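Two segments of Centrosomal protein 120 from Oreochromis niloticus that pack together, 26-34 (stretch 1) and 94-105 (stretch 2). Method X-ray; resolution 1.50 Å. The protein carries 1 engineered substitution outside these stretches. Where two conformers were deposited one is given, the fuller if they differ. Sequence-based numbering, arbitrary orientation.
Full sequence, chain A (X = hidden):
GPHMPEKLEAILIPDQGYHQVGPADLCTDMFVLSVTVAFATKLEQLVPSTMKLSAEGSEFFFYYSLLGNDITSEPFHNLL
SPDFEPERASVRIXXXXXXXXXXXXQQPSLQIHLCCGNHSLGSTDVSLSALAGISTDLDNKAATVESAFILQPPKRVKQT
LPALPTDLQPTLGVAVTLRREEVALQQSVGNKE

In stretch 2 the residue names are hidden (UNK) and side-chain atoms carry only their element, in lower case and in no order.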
# COMPACT_ATOMS: atom_id res chain seq x y z
N LEU A 26 -14.09 23.57 -9.49
CA LEU A 26 -15.24 22.68 -9.42
C LEU A 26 -15.08 21.56 -8.41
O LEU A 26 -16.08 20.96 -8.01
CB LEU A 26 -15.50 22.05 -10.79
CG LEU A 26 -15.80 23.03 -11.92
CD1 LEU A 26 -16.00 22.28 -13.22
CD2 LEU A 26 -17.03 23.85 -11.56
N CYS A 27 -13.85 21.29 -7.99
CA CYS A 27 -13.50 20.12 -7.18
C CYS A 27 -12.78 20.64 -5.94
O CYS A 27 -11.55 20.77 -5.92
CB CYS A 27 -12.64 19.17 -8.02
SG CYS A 27 -13.46 18.59 -9.54
N THR A 28 -13.56 20.93 -4.89
CA THR A 28 -13.09 21.72 -3.76
C THR A 28 -13.22 21.02 -2.41
O THR A 28 -12.98 21.66 -1.37
CB THR A 28 -13.87 23.03 -3.70
OG1 THR A 28 -15.22 22.75 -3.34
CG2 THR A 28 -13.85 23.71 -5.07
N ASP A 29 -13.61 19.75 -2.37
CA ASP A 29 -13.77 19.04 -1.11
C ASP A 29 -12.49 18.30 -0.74
O ASP A 29 -11.72 17.89 -1.61
CB ASP A 29 -14.92 18.04 -1.21
CG ASP A 29 -16.26 18.72 -1.49
OD1 ASP A 29 -16.39 19.92 -1.19
OD2 ASP A 29 -17.17 18.04 -2.00
N MET A 30 -12.26 18.15 0.56
CA MET A 30 -11.06 17.47 1.05
C MET A 30 -11.33 16.00 1.33
O MET A 30 -12.35 15.64 1.92
CB MET A 30 -10.56 18.14 2.32
CG MET A 30 -10.09 19.57 2.10
SD MET A 30 -8.88 19.76 0.76
CE MET A 30 -7.64 18.56 1.24
N PHE A 31 -10.39 15.16 0.89
CA PHE A 31 -10.42 13.72 1.09
C PHE A 31 -9.08 13.24 1.63
O PHE A 31 -8.05 13.90 1.45
CB PHE A 31 -10.68 12.99 -0.24
CG PHE A 31 -12.00 13.35 -0.87
CD1 PHE A 31 -12.14 14.48 -1.67
CD2 PHE A 31 -13.12 12.56 -0.64
CE1 PHE A 31 -13.37 14.80 -2.25
CE2 PHE A 31 -14.35 12.89 -1.21
CZ PHE A 31 -14.47 14.00 -2.00
N VAL A 32 -9.09 12.07 2.26
CA VAL A 32 -7.87 11.42 2.74
C VAL A 32 -7.81 10.02 2.12
O VAL A 32 -8.78 9.25 2.22
CB VAL A 32 -7.82 11.34 4.28
CG1 VAL A 32 -6.52 10.68 4.73
CG2 VAL A 32 -7.93 12.74 4.87
N LEU A 33 -6.69 9.71 1.49
CA LEU A 33 -6.42 8.38 0.95
C LEU A 33 -5.28 7.78 1.77
O LEU A 33 -4.21 8.40 1.89
CB LEU A 33 -6.01 8.51 -0.51
CG LEU A 33 -5.58 7.20 -1.18
CD1 LEU A 33 -6.75 6.21 -1.27
CD2 LEU A 33 -5.06 7.51 -2.59
N SER A 34 -5.49 6.60 2.34
CA SER A 34 -4.52 6.04 3.28
C SER A 34 -4.23 4.58 2.97
O SER A 34 -5.07 3.84 2.44
CB SER A 34 -4.99 6.14 4.74
OG SER A 34 -6.16 5.39 4.95
N UNK A 94 -7.70 17.27 -2.63
CA UNK A 94 -8.79 18.22 -2.85
C UNK A 94 -9.40 17.89 -4.21
O UNK A 94 -8.70 17.90 -5.23
c UNK A 94 -10.07 23.83 -3.69
n UNK A 94 -9.60 23.22 -2.61
c UNK A 94 -8.65 22.11 -2.63
c UNK A 94 -9.32 20.75 -2.83
n UNK A 94 -10.93 24.84 -3.56
c UNK A 94 -8.25 19.65 -2.81
n UNK A 94 -9.67 23.46 -4.91
N UNK A 95 -10.68 17.53 -4.22
CA UNK A 95 -11.31 17.02 -5.44
C UNK A 95 -12.82 17.07 -5.26
O UNK A 95 -13.34 17.74 -4.36
c UNK A 95 -10.83 15.60 -5.73
o UNK A 95 -11.20 15.17 -7.04
N UNK A 96 -13.54 16.38 -6.14
CA UNK A 96 -14.94 16.08 -5.90
C UNK A 96 -15.11 14.57 -5.85
O UNK A 96 -14.28 13.82 -6.37
c UNK A 96 -15.85 16.67 -6.98
o UNK A 96 -15.80 15.89 -8.17
N UNK A 97 -16.19 14.14 -5.20
CA UNK A 97 -16.51 12.72 -5.10
C UNK A 97 -16.37 12.03 -6.45
O UNK A 97 -15.64 11.04 -6.59
c UNK A 97 -17.94 12.55 -4.60
c UNK A 97 -18.09 12.13 -3.17
c UNK A 97 -19.42 11.43 -2.97
n UNK A 97 -21.85 11.92 -2.92
c UNK A 97 -20.56 12.20 -3.60
N UNK A 98 -17.08 12.54 -7.45
CA UNK A 98 -17.13 11.85 -8.74
C UNK A 98 -15.77 11.85 -9.41
O UNK A 98 -15.36 10.83 -9.98
o UNK A 98 -20.45 14.31 -10.13
c UNK A 98 -18.14 12.53 -9.65
c UNK A 98 -19.57 12.26 -9.27
n UNK A 98 -21.47 12.40 -10.76
c UNK A 98 -20.54 13.08 -10.09
N UNK A 99 -15.07 12.98 -9.39
CA UNK A 99 -13.80 13.07 -10.11
C UNK A 99 -12.74 12.21 -9.44
O UNK A 99 -11.97 11.51 -10.11
c UNK A 99 -11.95 14.64 -10.76
c UNK A 99 -14.29 15.24 -11.27
c UNK A 99 -13.37 14.54 -10.26
c UNK A 99 -14.23 14.62 -12.65
N UNK A 100 -12.70 12.21 -8.10
CA UNK A 100 -11.71 11.41 -7.40
C UNK A 100 -11.99 9.92 -7.57
O UNK A 100 -11.07 9.13 -7.78
c UNK A 100 -10.66 11.10 -5.05
c UNK A 100 -10.62 11.72 -3.65
c UNK A 100 -11.69 11.81 -5.92
c UNK A 100 -9.28 11.16 -5.70
N UNK A 101 -13.27 9.52 -7.48
CA UNK A 101 -13.62 8.13 -7.69
C UNK A 101 -13.22 7.67 -9.08
O UNK A 101 -12.63 6.60 -9.25
c UNK A 101 -15.63 6.51 -7.38
c UNK A 101 -17.15 6.49 -7.16
c UNK A 101 -17.69 5.09 -6.92
n UNK A 101 -17.56 4.17 -8.09
c UNK A 101 -15.12 7.94 -7.44
N UNK A 102 -13.49 8.50 -10.10
CA UNK A 102 -13.06 8.18 -11.45
C UNK A 102 -11.54 8.10 -11.55
O UNK A 102 -10.99 7.16 -12.13
c UNK A 102 -13.62 9.21 -12.43
N UNK A 103 -10.85 9.07 -10.95
CA UNK A 103 -9.39 9.06 -10.95
C UNK A 103 -8.85 7.77 -10.37
O UNK A 103 -8.01 7.10 -10.99
c UNK A 103 -5.54 9.85 -8.37
c UNK A 103 -6.47 10.61 -10.86
c UNK A 103 -8.87 10.27 -10.17
c UNK A 103 -5.11 10.60 -10.59
c UNK A 103 -7.38 10.24 -9.89
c UNK A 103 -6.91 9.86 -8.64
c UNK A 103 -4.65 10.22 -9.35
N UNK A 104 -9.32 7.38 -9.18
CA UNK A 104 -8.80 6.17 -8.56
C UNK A 104 -9.13 4.93 -9.37
O UNK A 104 -8.32 4.01 -9.47
c UNK A 104 -9.45 7.03 -4.86
c UNK A 104 -8.74 7.09 -6.20
c UNK A 104 -9.33 6.04 -7.13
c UNK A 104 -7.25 6.86 -6.02
N UNK A 105 -10.34 4.89 -9.97
CA UNK A 105 -10.71 3.76 -10.81
C UNK A 105 -9.75 3.59 -11.98
O UNK A 105 -9.62 2.48 -12.51
c UNK A 105 -12.15 3.90 -11.30
o UNK A 105 -12.26 4.80 -12.40
O HOH W 1 -17.65 16.21 -3.58

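Position 94 carries seven side-chain atoms, three carbons leading to a nitrogen and a carbon that bears two more nitrogens, the last four atoms forming a guanidinium. Its CB lies 3.6 Å from Met30 SD, and the chain runs extended past Thr28, whose CB sits over one face of the planar group. This is Arg94; its NH2 is 3.5 Å from Thr28 CB.

Position 95 has one carbon and one oxygen, without the extra methyl of threonine. Its backbone pairs with Asp29 through two hydrogen bonds, Asp29 N to O of position 95 and N of position 95 to Asp29 O, both 2.8 Å, while the same backbone O also approaches the edge of the Phe31 ring. The residue is Ser95.

Position 96 again has one carbon and one oxygen. Its backbone N is 3.5 Å from Cys27 CB, and its side-chain oxygen lies 3.8 Å from Cys27 SG. It is Ser96, the N-cap: Ser96 OG accepts a 3.2 Å bond from the backbone N of residue 99.

At position 97 four carbons in a row end in nitrogen. The second of these carbons lies 4.2 Å from Phe31 CZ, but the terminal nitrogen leads away from stretch 1. This is Lys97. A water joins the two segments, donating to Asp29 OD2 (2.5 Å) and accepting from Lys97 N (3.0 Å).

Position 98 has three carbons, the third carrying one oxygen and one nitrogen, all out of reach of stretch 1: Gln98.

Position 99 has four carbons forked at the first, one arm two carbons long. The inner carbon of that longer arm lies 3.9 Å from Cys27 SG. It is Ile99.

Position 100 also has four carbons, but forked at the second. One terminal carbon lies over the Phe31 face, 4.0 Å from the ring centroid, in a CH-pi contact. This is Leu100.

Position 101 repeats the unbranched four carbons and nitrogen, out of reach of stretch 1, and is Lys101. A lone carbon at 102, and one carbon followed by a six-carbon ring at 103, with no hydroxyl, do not touch stretch 1 either; they are Ala102 and Phe103.

Position 104 has four carbons forked at the second, and one terminal carbon meets Leu33 CD2 at 4.1 Å: Leu104. One carbon and one oxygen at 105 define Ser105, whose OG donates to Ala102 O (2.7 Å).

The contact thus joins two kinds of packing. A short antiparallel pairing fixes Asp29 against Ser95 and Met30 against Arg94; beyond the Ser96 cap, the helix lays Ile99, Leu100 and Leu104 against Cys27, Phe31 and Leu33. In all, the two stretches bury 628 Å² between them, both sides summed.

Stretch 2 (94-105) RSSKQILKAFLS
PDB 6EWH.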